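Local coordinates for protein catalase-3 (PDB 4AJ9) that catalyses the breakdown of hydrogen peroxide into oxygen and water, using a bound heme as its cofactor, at residues 176-179 against 180-184; 290-293 against 294-297; 438-441 against 442-445. All blocks are in the same frame, centred on the assembly; numbering follows the deposited sequence.

Contact 1 of 3, residues 176-179 against 180-184; sequences AWDF and FSSQP
The ring of F180 drives its edge into the indole of W177, three residues back along the last turns of helix 174-182. The stack is T-shaped: F180 CD2 stands over the indole face, 3.9 Å from W177 CD2, with the planes 80° apart. Because CG is anti to the carbonyl carbon (chi1 -65°), the F180 ring folds back along the helix and lays one face against A176, whose O lies 3.2 Å from F180 CG. The A176 methyl is a smaller bump at the same ring: A176 CB is 4.1 Å from F180 CE2. With an alanine in place of F180, W177 would lose the edge it receives, and a gap would probably open between the indole, A176 and L190 of helix 187-193.

A second bump follows at the helix end, where Q183 CB rides over the F179 ring, 4.0 Å from its centroid, and Q183 CG continues alongside toward F179 CZ. Helix 151-158 packs on F179 through D153 and L154.

The polar flank gathers round D178. Water 1 donates to both D178 OD1 and S181 OG, while S182 OG sits 3.1 Å from D178 OD1. The chemistry therefore divides the helix end: W177 and F180 meet within the chain, whereas F179 also packs on S398 of the second subunit, and the buried D178 carboxylate is held by Y397 OH, S400 OG and the backbone N of Y401 and L402, all of that subunit.

Contact 2 of 3, residues 290-293 against 294-297; sequences LLDP and TKFL
D292 OD1 takes two hydrogen bonds from T294, one from the backbone N at 2.8 Å and one from OG1 at 2.6 Å. Both donors come from the same face of the carboxylate: the hydroxyl on the syn side, 29° out of the plane, the N-H from above it. The other oxygen, OD2, forms a salt bridge with K295 NZ at 2.8 Å, and this ammonium group also stands above the carboxylate plane. K295 CG lies 3.7 Å from D292 CG, and the bends at chi2 (-82°) and chi4 turn the lysine chain back so that K295 NZ comes within 3.1 Å of T294 OG1, to which it donates. The threonine hydroxyl is thus both donor and acceptor, tying the lysine and the aspartate together. Since D292 and K295 are buried, the pairing probably helps each to keep its charge.

Behind this shell stands the backbone. K295 N donates to D292 O at 3.2 Å, closing the turn, and water 2 links D292 O to K295 O by donating to both. Further out, Q146 NE2 makes weak hydrogen bonds to D292 OD1 and T294 OG1, and K295 NZ has another acceptor in D440 O. P293 presents its side chain about 5 Å from a bound heme.

The arrangement is an Asx turn laid over a type I beta turn, with proline at the second position, in the loop joining strands 270-278 and 305-314 of the antiparallel beta-barrel characteristic of catalases.

Contact 3 of 3, residues 438-441 against 442-445; sequences FDDH and YTQP
Y442 gives its backbone N-H to D440 OD1 at 3.0 Å, approaching nearly in line with the C-O bond and making an Asx turn. Its ring bends back over the preceding residue, so that H441 CB lies above one face, 4.1 Å from the centroid, in a CH-pi contact. Y442 occupies the N-cap position of helix 443-450.

T443 grips the aspartate twice. Its N reaches the syn lone pair of D440 OD1 at 2.9 Å in a nearly straight bond (169°), and OG1 donates to the syn lone pair of D440 OD2 at 2.6 Å. The hydroxyl can reach OD2 because it stands beside the backbone N (chi1 -65°), so amide and hydroxyl bind the carboxylate as a pair. Q444 is held less directly: its N donates to water 3, which in turn donates to D440 O. P445 then sets CG against H441 O, 3.4 Å away. A carboxylate at the opening of a helix would probably be favoured by the helix dipole.

Around this start, helix 474-487 receives Y442, whose OH is hydrogen-bonded to Q483 and whose side chain touches K486 and I487, while helix 187-193 packs on Y442 through L187 and on P445 through H188.

Along the chain the three contacts come in series, yet in space they gather on one region. Contacts 1 and 2 lie in the catalase family region, on helix 174-182 and in a barrel loop; contact 3, at the start of helix 443-450, lies in the catalase-related immune-responsive region. The centres of contacts 1 and 2 lie about 19 Å apart, and the two contacts do not touch. Contact 3 joins them: centre to centre it lies about 15 Å from contact 1, where P184 packs on Y442, and about 10 Å from contact 2, where F296 N is hydrogen-bonded to Q444 OE1. Packing and hydrogen bonding thus probably help hold the helical region to the heme-bearing part.

Contact 1 of 3, residues 176-179 against 180-184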
ATOM      1  N   ALA C 176      -8.554   2.738 -30.823  1.00  4.00           N
ATOM      2  CA  ALA C 176      -7.470   1.824 -31.178  1.00  6.97           C
ATOM      3  C   ALA C 176      -7.016   2.098 -32.606  1.00  8.71           C
ATOM      4  O   ALA C 176      -5.821   2.239 -32.892  1.00  5.78           O
ATOM      5  CB  ALA C 176      -7.916   0.385 -31.039  1.00  4.20           C
ATOM      6  N   TRP C 177      -7.984   2.149 -33.508  1.00  4.45           N
ATOM      7  CA  TRP C 177      -7.693   2.337 -34.928  1.00  2.95           C
ATOM      8  C   TRP C 177      -7.288   3.772 -35.274  1.00 12.53           C
ATOM      9  O   TRP C 177      -6.555   3.995 -36.240  1.00  6.19           O
ATOM     10  CB  TRP C 177      -8.866   1.835 -35.776  1.00  5.36           C
ATOM     11  CG  TRP C 177      -8.922   0.350 -35.764  1.00  5.11           C
ATOM     12  CD1 TRP C 177      -9.438  -0.454 -34.773  1.00  7.83           C
ATOM     13  CD2 TRP C 177      -8.383  -0.529 -36.755  1.00  7.11           C
ATOM     14  NE1 TRP C 177      -9.263  -1.782 -35.106  1.00  5.74           N
ATOM     15  CE2 TRP C 177      -8.623  -1.852 -36.318  1.00  8.45           C
ATOM     16  CE3 TRP C 177      -7.731  -0.327 -37.979  1.00  4.13           C
ATOM     17  CZ2 TRP C 177      -8.237  -2.962 -37.064  1.00  7.05           C
ATOM     18  CZ3 TRP C 177      -7.350  -1.433 -38.717  1.00  4.40           C
ATOM     19  CH2 TRP C 177      -7.612  -2.731 -38.263  1.00  6.09           C
ATOM     20  N   ASP C 178      -7.754   4.736 -34.474  1.00  7.79           N
ATOM     21  CA  ASP C 178      -7.225   6.103 -34.514  1.00 11.05           C
ATOM     22  C   ASP C 178      -5.721   6.053 -34.241  1.00 10.78           C
ATOM     23  O   ASP C 178      -4.931   6.639 -34.978  1.00  9.64           O
ATOM     24  CB  ASP C 178      -7.940   6.983 -33.472  1.00  5.77           C
ATOM     25  CG  ASP C 178      -7.418   8.418 -33.426  1.00 10.54           C
ATOM     26  OD1 ASP C 178      -6.788   8.882 -34.394  1.00  7.64           O
ATOM     27  OD2 ASP C 178      -7.657   9.103 -32.402  1.00  7.76           O
ATOM     28  N   PHE C 179      -5.325   5.340 -33.188  1.00  6.73           N
ATOM     29  CA  PHE C 179      -3.905   5.227 -32.857  1.00  6.67           C
ATOM     30  C   PHE C 179      -3.093   4.496 -33.930  1.00  7.85           C
ATOM     31  O   PHE C 179      -2.012   4.942 -34.296  1.00  9.42           O
ATOM     32  CB  PHE C 179      -3.680   4.553 -31.498  1.00  6.30           C
ATOM     33  CG  PHE C 179      -2.227   4.497 -31.098  1.00  4.03           C
ATOM     34  CD1 PHE C 179      -1.617   5.597 -30.511  1.00  4.44           C
ATOM     35  CD2 PHE C 179      -1.469   3.358 -31.329  1.00  5.18           C
ATOM     36  CE1 PHE C 179      -0.271   5.566 -30.149  1.00  6.27           C
ATOM     37  CE2 PHE C 179      -0.121   3.314 -30.969  1.00  1.27           C
ATOM     38  CZ  PHE C 179       0.478   4.425 -30.376  1.00  3.41           C
ATOM     39  N   PHE C 180      -3.617   3.382 -34.432  1.00  6.30           N
ATOM     40  CA  PHE C 180      -2.912   2.588 -35.437  1.00  6.66           C
ATOM     41  C   PHE C 180      -2.631   3.416 -36.680  1.00  9.78           C
ATOM     42  O   PHE C 180      -1.599   3.259 -37.332  1.00  8.43           O
ATOM     43  CB  PHE C 180      -3.751   1.369 -35.834  1.00  3.86           C
ATOM     44  CG  PHE C 180      -3.964   0.380 -34.720  1.00  7.11           C
ATOM     45  CD1 PHE C 180      -3.037   0.254 -33.694  1.00 11.67           C
ATOM     46  CD2 PHE C 180      -5.086  -0.430 -34.706  1.00  8.09           C
ATOM     47  CE1 PHE C 180      -3.224  -0.674 -32.678  1.00  7.95           C
ATOM     48  CE2 PHE C 180      -5.286  -1.345 -33.682  1.00 10.01           C
ATOM     49  CZ  PHE C 180      -4.348  -1.466 -32.671  1.00  7.66           C
ATOM     50  N   SER C 181      -3.562   4.297 -37.010  1.00  7.70           N
ATOM     51  CA  SER C 181      -3.460   5.067 -38.237  1.00 10.40           C
ATOM     52  C   SER C 181      -2.710   6.382 -38.025  1.00 10.45           C
ATOM     53  O   SER C 181      -2.140   6.935 -38.962  1.00 10.40           O
ATOM     54  CB  SER C 181      -4.845   5.288 -38.857  1.00  9.12           C
ATOM     55  OG  SER C 181      -5.702   6.025 -37.998  1.00  8.68           O
ATOM     56  N   SER C 182      -2.710   6.869 -36.788  1.00  7.20           N
ATOM     57  CA  SER C 182      -1.989   8.088 -36.430  1.00 10.27           C
ATOM     58  C   SER C 182      -0.511   7.810 -36.166  1.00 10.15           C
ATOM     59  O   SER C 182       0.312   8.720 -36.212  1.00  7.88           O
ATOM     60  CB  SER C 182      -2.600   8.716 -35.180  1.00  6.24           C
ATOM     61  OG  SER C 182      -3.875   9.272 -35.447  1.00 10.59           O
ATOM     62  N   GLN C 183      -0.197   6.546 -35.890  1.00  7.49           N
ATOM     63  CA  GLN C 183       1.143   6.106 -35.489  1.00  6.53           C
ATOM     64  C   GLN C 183       1.529   4.875 -36.309  1.00  7.67           C
ATOM     65  O   GLN C 183       1.459   3.746 -35.816  1.00  8.29           O
ATOM     66  CB  GLN C 183       1.132   5.744 -33.993  1.00  9.41           C
ATOM     67  CG  GLN C 183       2.502   5.446 -33.382  1.00  9.86           C
ATOM     68  CD  GLN C 183       3.351   6.690 -33.305  1.00 12.19           C
ATOM     69  OE1 GLN C 183       3.372   7.380 -32.282  1.00 14.35           O
ATOM     70  NE2 GLN C 183       4.033   7.008 -34.406  1.00  4.88           N
ATOM     71  N   PRO C 184       1.943   5.084 -37.575  1.00  5.31           N
ATOM     72  CA  PRO C 184       1.985   3.971 -38.538  1.00  7.40           C
ATOM     73  C   PRO C 184       2.972   2.852 -38.212  1.00  4.24           C
ATOM     74  O   PRO C 184       2.863   1.792 -38.814  1.00  8.29           O
ATOM     75  CB  PRO C 184       2.360   4.660 -39.860  1.00 12.43           C
ATOM     76  CG  PRO C 184       1.904   6.073 -39.691  1.00  9.74           C
ATOM     77  CD  PRO C 184       2.134   6.390 -38.230  1.00  8.46           C
TER
HETATM   78  O   HOH W   1      -6.818   8.488 -37.282  1.00  9.95           O

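Contact 2 of 3, residues 290-293 against 294-297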
ATOM      1  N   LEU C 290      18.547  -3.125 -36.732  1.00  9.38           N
ATOM      2  CA  LEU C 290      18.231  -4.198 -35.784  1.00  9.15           C
ATOM      3  C   LEU C 290      17.902  -3.697 -34.370  1.00  6.96           C
ATOM      4  O   LEU C 290      17.530  -4.480 -33.495  1.00 10.22           O
ATOM      5  CB  LEU C 290      19.325  -5.274 -35.773  1.00  9.80           C
ATOM      6  CG  LEU C 290      19.056  -6.397 -36.778  1.00  9.27           C
ATOM      7  CD1 LEU C 290      20.331  -7.180 -37.138  1.00  7.87           C
ATOM      8  CD2 LEU C 290      17.981  -7.323 -36.224  1.00  5.78           C
ATOM      9  N   LEU C 291      18.010  -2.390 -34.161  1.00  5.76           N
ATOM     10  CA  LEU C 291      17.589  -1.789 -32.900  1.00 11.75           C
ATOM     11  C   LEU C 291      16.093  -1.447 -32.947  1.00  8.45           C
ATOM     12  O   LEU C 291      15.521  -1.012 -31.954  1.00  9.56           O
ATOM     13  CB  LEU C 291      18.403  -0.529 -32.598  1.00  8.39           C
ATOM     14  CG  LEU C 291      19.919  -0.654 -32.407  1.00  8.32           C
ATOM     15  CD1 LEU C 291      20.518   0.729 -32.137  1.00  8.99           C
ATOM     16  CD2 LEU C 291      20.275  -1.622 -31.284  1.00  4.99           C
ATOM     17  N   ASP C 292      15.475  -1.667 -34.105  1.00  9.16           N
ATOM     18  CA  ASP C 292      14.084  -1.314 -34.363  1.00 11.84           C
ATOM     19  C   ASP C 292      13.170  -2.517 -34.108  1.00  8.03           C
ATOM     20  O   ASP C 292      13.153  -3.468 -34.891  1.00  6.07           O
ATOM     21  CB  ASP C 292      13.935  -0.843 -35.821  1.00  7.55           C
ATOM     22  CG  ASP C 292      12.526  -0.380 -36.162  1.00 11.35           C
ATOM     23  OD1 ASP C 292      11.572  -0.657 -35.393  1.00 10.64           O
ATOM     24  OD2 ASP C 292      12.365   0.256 -37.231  1.00  7.95           O
ATOM     25  N   PRO C 293      12.373  -2.453 -33.029  1.00  4.89           N
ATOM     26  CA  PRO C 293      11.518  -3.569 -32.609  1.00  8.10           C
ATOM     27  C   PRO C 293      10.276  -3.749 -33.483  1.00  7.15           C
ATOM     28  O   PRO C 293       9.481  -4.671 -33.236  1.00  9.32           O
ATOM     29  CB  PRO C 293      11.103  -3.160 -31.189  1.00  3.84           C
ATOM     30  CG  PRO C 293      11.055  -1.665 -31.252  1.00  5.94           C
ATOM     31  CD  PRO C 293      12.183  -1.261 -32.185  1.00  6.75           C
ATOM     32  N   THR C 294      10.093  -2.880 -34.475  1.00  5.92           N
ATOM     33  CA  THR C 294       8.970  -3.035 -35.392  1.00  6.03           C
ATOM     34  C   THR C 294       9.374  -3.876 -36.595  1.00  7.96           C
ATOM     35  O   THR C 294       8.596  -4.026 -37.528  1.00  5.78           O
ATOM     36  CB  THR C 294       8.413  -1.663 -35.890  1.00  5.39           C
ATOM     37  OG1 THR C 294       9.393  -1.006 -36.706  1.00  5.88           O
ATOM     38  CG2 THR C 294       8.052  -0.751 -34.693  1.00  3.32           C
ATOM     39  N   LYS C 295      10.594  -4.411 -36.569  1.00  5.88           N
ATOM     40  CA  LYS C 295      11.115  -5.193 -37.685  1.00  5.94           C
ATOM     41  C   LYS C 295      11.558  -6.562 -37.185  1.00  7.97           C
ATOM     42  O   LYS C 295      12.046  -6.681 -36.063  1.00 10.19           O
ATOM     43  CB  LYS C 295      12.318  -4.494 -38.322  1.00 12.22           C
ATOM     44  CG  LYS C 295      12.121  -3.022 -38.683  1.00 12.04           C
ATOM     45  CD  LYS C 295      11.406  -2.854 -40.008  1.00  6.17           C
ATOM     46  CE  LYS C 295      11.367  -1.384 -40.433  1.00  6.61           C
ATOM     47  NZ  LYS C 295      10.769  -0.507 -39.388  1.00 11.04           N
ATOM     48  N   PHE C 296      11.370  -7.592 -38.009  1.00  6.92           N
ATOM     49  CA  PHE C 296      11.998  -8.890 -37.761  1.00  6.15           C
ATOM     50  C   PHE C 296      13.063  -9.196 -38.816  1.00  8.62           C
ATOM     51  O   PHE C 296      13.093  -8.571 -39.867  1.00  8.30           O
ATOM     52  CB  PHE C 296      10.974 -10.039 -37.638  1.00 10.91           C
ATOM     53  CG  PHE C 296      10.232 -10.360 -38.913  1.00  6.92           C
ATOM     54  CD1 PHE C 296      10.774 -11.229 -39.851  1.00 13.75           C
ATOM     55  CD2 PHE C 296       8.982  -9.809 -39.161  1.00  6.21           C
ATOM     56  CE1 PHE C 296      10.093 -11.527 -41.019  1.00  9.34           C
ATOM     57  CE2 PHE C 296       8.295 -10.095 -40.323  1.00  8.19           C
ATOM     58  CZ  PHE C 296       8.847 -10.955 -41.260  1.00  6.21           C
ATOM     59  N   LEU C 297      13.950 -10.139 -38.516  1.00  5.38           N
ATOM     60  CA  LEU C 297      15.011 -10.510 -39.445  1.00 12.57           C
ATOM     61  C   LEU C 297      14.602 -11.737 -40.253  1.00  8.47           C
ATOM     62  O   LEU C 297      14.490 -12.832 -39.700  1.00 10.27           O
ATOM     63  CB  LEU C 297      16.303 -10.794 -38.674  1.00 10.68           C
ATOM     64  CG  LEU C 297      17.551 -11.141 -39.491  1.00  9.90           C
ATOM     65  CD1 LEU C 297      17.935  -9.995 -40.392  1.00  6.29           C
ATOM     66  CD2 LEU C 297      18.701 -11.487 -38.560  1.00 11.01           C
TER
HETATM   67  O   HOH W   2      14.548  -5.805 -35.262  1.00  9.90           O

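Contact 3 of 3, residues 438-441 against 442-445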
ATOM      1  N   PHE C 438      14.825   4.233 -38.599  1.00  8.26           N
ATOM      2  CA  PHE C 438      13.597   3.638 -38.081  1.00  8.51           C
ATOM      3  C   PHE C 438      12.392   4.017 -38.952  1.00 11.03           C
ATOM      4  O   PHE C 438      11.279   3.560 -38.702  1.00  8.87           O
ATOM      5  CB  PHE C 438      13.347   4.120 -36.632  1.00  9.83           C
ATOM      6  CG  PHE C 438      14.117   3.355 -35.565  1.00 10.65           C
ATOM      7  CD1 PHE C 438      15.437   2.965 -35.764  1.00  9.21           C
ATOM      8  CD2 PHE C 438      13.511   3.043 -34.350  1.00  8.93           C
ATOM      9  CE1 PHE C 438      16.134   2.269 -34.777  1.00 14.14           C
ATOM     10  CE2 PHE C 438      14.201   2.349 -33.360  1.00  9.15           C
ATOM     11  CZ  PHE C 438      15.513   1.958 -33.567  1.00 10.38           C
ATOM     12  N   ASP C 439      12.625   4.833 -39.984  1.00 12.27           N
ATOM     13  CA  ASP C 439      11.550   5.518 -40.717  1.00 11.15           C
ATOM     14  C   ASP C 439      10.544   4.670 -41.518  1.00  9.54           C
ATOM     15  O   ASP C 439       9.438   5.138 -41.799  1.00 14.52           O
ATOM     16  CB  ASP C 439      12.138   6.589 -41.649  1.00 12.28           C
ATOM     17  CG  ASP C 439      12.539   7.855 -40.911  1.00 23.89           C
ATOM     18  OD1 ASP C 439      12.290   7.932 -39.691  1.00 21.15           O
ATOM     19  OD2 ASP C 439      13.084   8.781 -41.558  1.00 31.64           O
ATOM     20  N   ASP C 440      10.917   3.454 -41.905  1.00  8.60           N
ATOM     21  CA  ASP C 440      10.081   2.660 -42.814  1.00 11.21           C
ATOM     22  C   ASP C 440       9.039   1.826 -42.069  1.00  8.00           C
ATOM     23  O   ASP C 440       9.384   0.878 -41.374  1.00  9.75           O
ATOM     24  CB  ASP C 440      10.955   1.759 -43.697  1.00 10.81           C
ATOM     25  CG  ASP C 440      10.150   0.956 -44.714  1.00 14.40           C
ATOM     26  OD1 ASP C 440       9.015   0.532 -44.406  1.00 10.30           O
ATOM     27  OD2 ASP C 440      10.665   0.735 -45.830  1.00 12.40           O
ATOM     28  N   HIS C 441       7.763   2.164 -42.246  1.00  6.87           N
ATOM     29  CA  HIS C 441       6.705   1.522 -41.471  1.00 10.47           C
ATOM     30  C   HIS C 441       5.827   0.560 -42.262  1.00 14.93           C
ATOM     31  O   HIS C 441       4.906  -0.036 -41.697  1.00  9.53           O
ATOM     32  CB  HIS C 441       5.818   2.587 -40.823  1.00  6.29           C
ATOM     33  CG  HIS C 441       6.578   3.614 -40.050  1.00  8.33           C
ATOM     34  ND1 HIS C 441       7.457   3.283 -39.040  1.00 10.46           N
ATOM     35  CD2 HIS C 441       6.587   4.967 -40.131  1.00  5.90           C
ATOM     36  CE1 HIS C 441       7.974   4.388 -38.528  1.00  7.38           C
ATOM     37  NE2 HIS C 441       7.462   5.423 -39.174  1.00 10.13           N
ATOM     38  N   TYR C 442       6.119   0.385 -43.551  1.00  7.06           N
ATOM     39  CA  TYR C 442       5.196  -0.294 -44.450  1.00  8.39           C
ATOM     40  C   TYR C 442       5.784  -1.506 -45.156  1.00  5.49           C
ATOM     41  O   TYR C 442       5.068  -2.449 -45.499  1.00  7.28           O
ATOM     42  CB  TYR C 442       4.681   0.708 -45.481  1.00  7.20           C
ATOM     43  CG  TYR C 442       4.122   1.966 -44.855  1.00  9.23           C
ATOM     44  CD1 TYR C 442       2.821   2.005 -44.371  1.00  6.25           C
ATOM     45  CD2 TYR C 442       4.894   3.119 -44.749  1.00 11.10           C
ATOM     46  CE1 TYR C 442       2.300   3.159 -43.801  1.00  9.42           C
ATOM     47  CE2 TYR C 442       4.383   4.279 -44.169  1.00 10.39           C
ATOM     48  CZ  TYR C 442       3.087   4.291 -43.704  1.00  9.61           C
ATOM     49  OH  TYR C 442       2.578   5.438 -43.145  1.00  6.37           O
ATOM     50  N   THR C 443       7.095  -1.485 -45.369  1.00  9.37           N
ATOM     51  CA  THR C 443       7.747  -2.552 -46.118  1.00 12.55           C
ATOM     52  C   THR C 443       7.535  -3.920 -45.475  1.00 10.20           C
ATOM     53  O   THR C 443       7.172  -4.881 -46.159  1.00 10.11           O
ATOM     54  CB  THR C 443       9.250  -2.259 -46.334  1.00 10.83           C
ATOM     55  OG1 THR C 443       9.392  -1.092 -47.156  1.00 10.67           O
ATOM     56  CG2 THR C 443       9.934  -3.436 -46.997  1.00 10.33           C
ATOM     57  N   GLN C 444       7.728  -4.022 -44.162  1.00  9.37           N
ATOM     58  CA  GLN C 444       7.579  -5.333 -43.548  1.00  7.10           C
ATOM     59  C   GLN C 444       6.139  -5.808 -43.362  1.00  4.88           C
ATOM     60  O   GLN C 444       5.867  -6.995 -43.497  1.00 10.96           O
ATOM     61  CB  GLN C 444       8.425  -5.474 -42.280  1.00  7.80           C
ATOM     62  CG  GLN C 444       9.889  -5.572 -42.618  1.00  9.26           C
ATOM     63  CD  GLN C 444      10.689  -6.269 -41.553  1.00 13.21           C
ATOM     64  OE1 GLN C 444      10.175  -6.582 -40.468  1.00  7.31           O
ATOM     65  NE2 GLN C 444      11.956  -6.504 -41.841  1.00  5.47           N
ATOM     66  N   PRO C 445       5.213  -4.891 -43.055  1.00  6.48           N
ATOM     67  CA  PRO C 445       3.823  -5.353 -43.098  1.00 11.35           C
ATOM     68  C   PRO C 445       3.509  -5.959 -44.460  1.00  9.88           C
ATOM     69  O   PRO C 445       2.875  -7.013 -44.530  1.00  5.41           O
ATOM     70  CB  PRO C 445       3.026  -4.072 -42.874  1.00  4.66           C
ATOM     71  CG  PRO C 445       3.916  -3.244 -41.997  1.00  8.23           C
ATOM     72  CD  PRO C 445       5.327  -3.532 -42.490  1.00  7.21           C
TER
HETATM   73  O   HOH W   3       8.609  -1.725 -42.416  1.00 12.06           O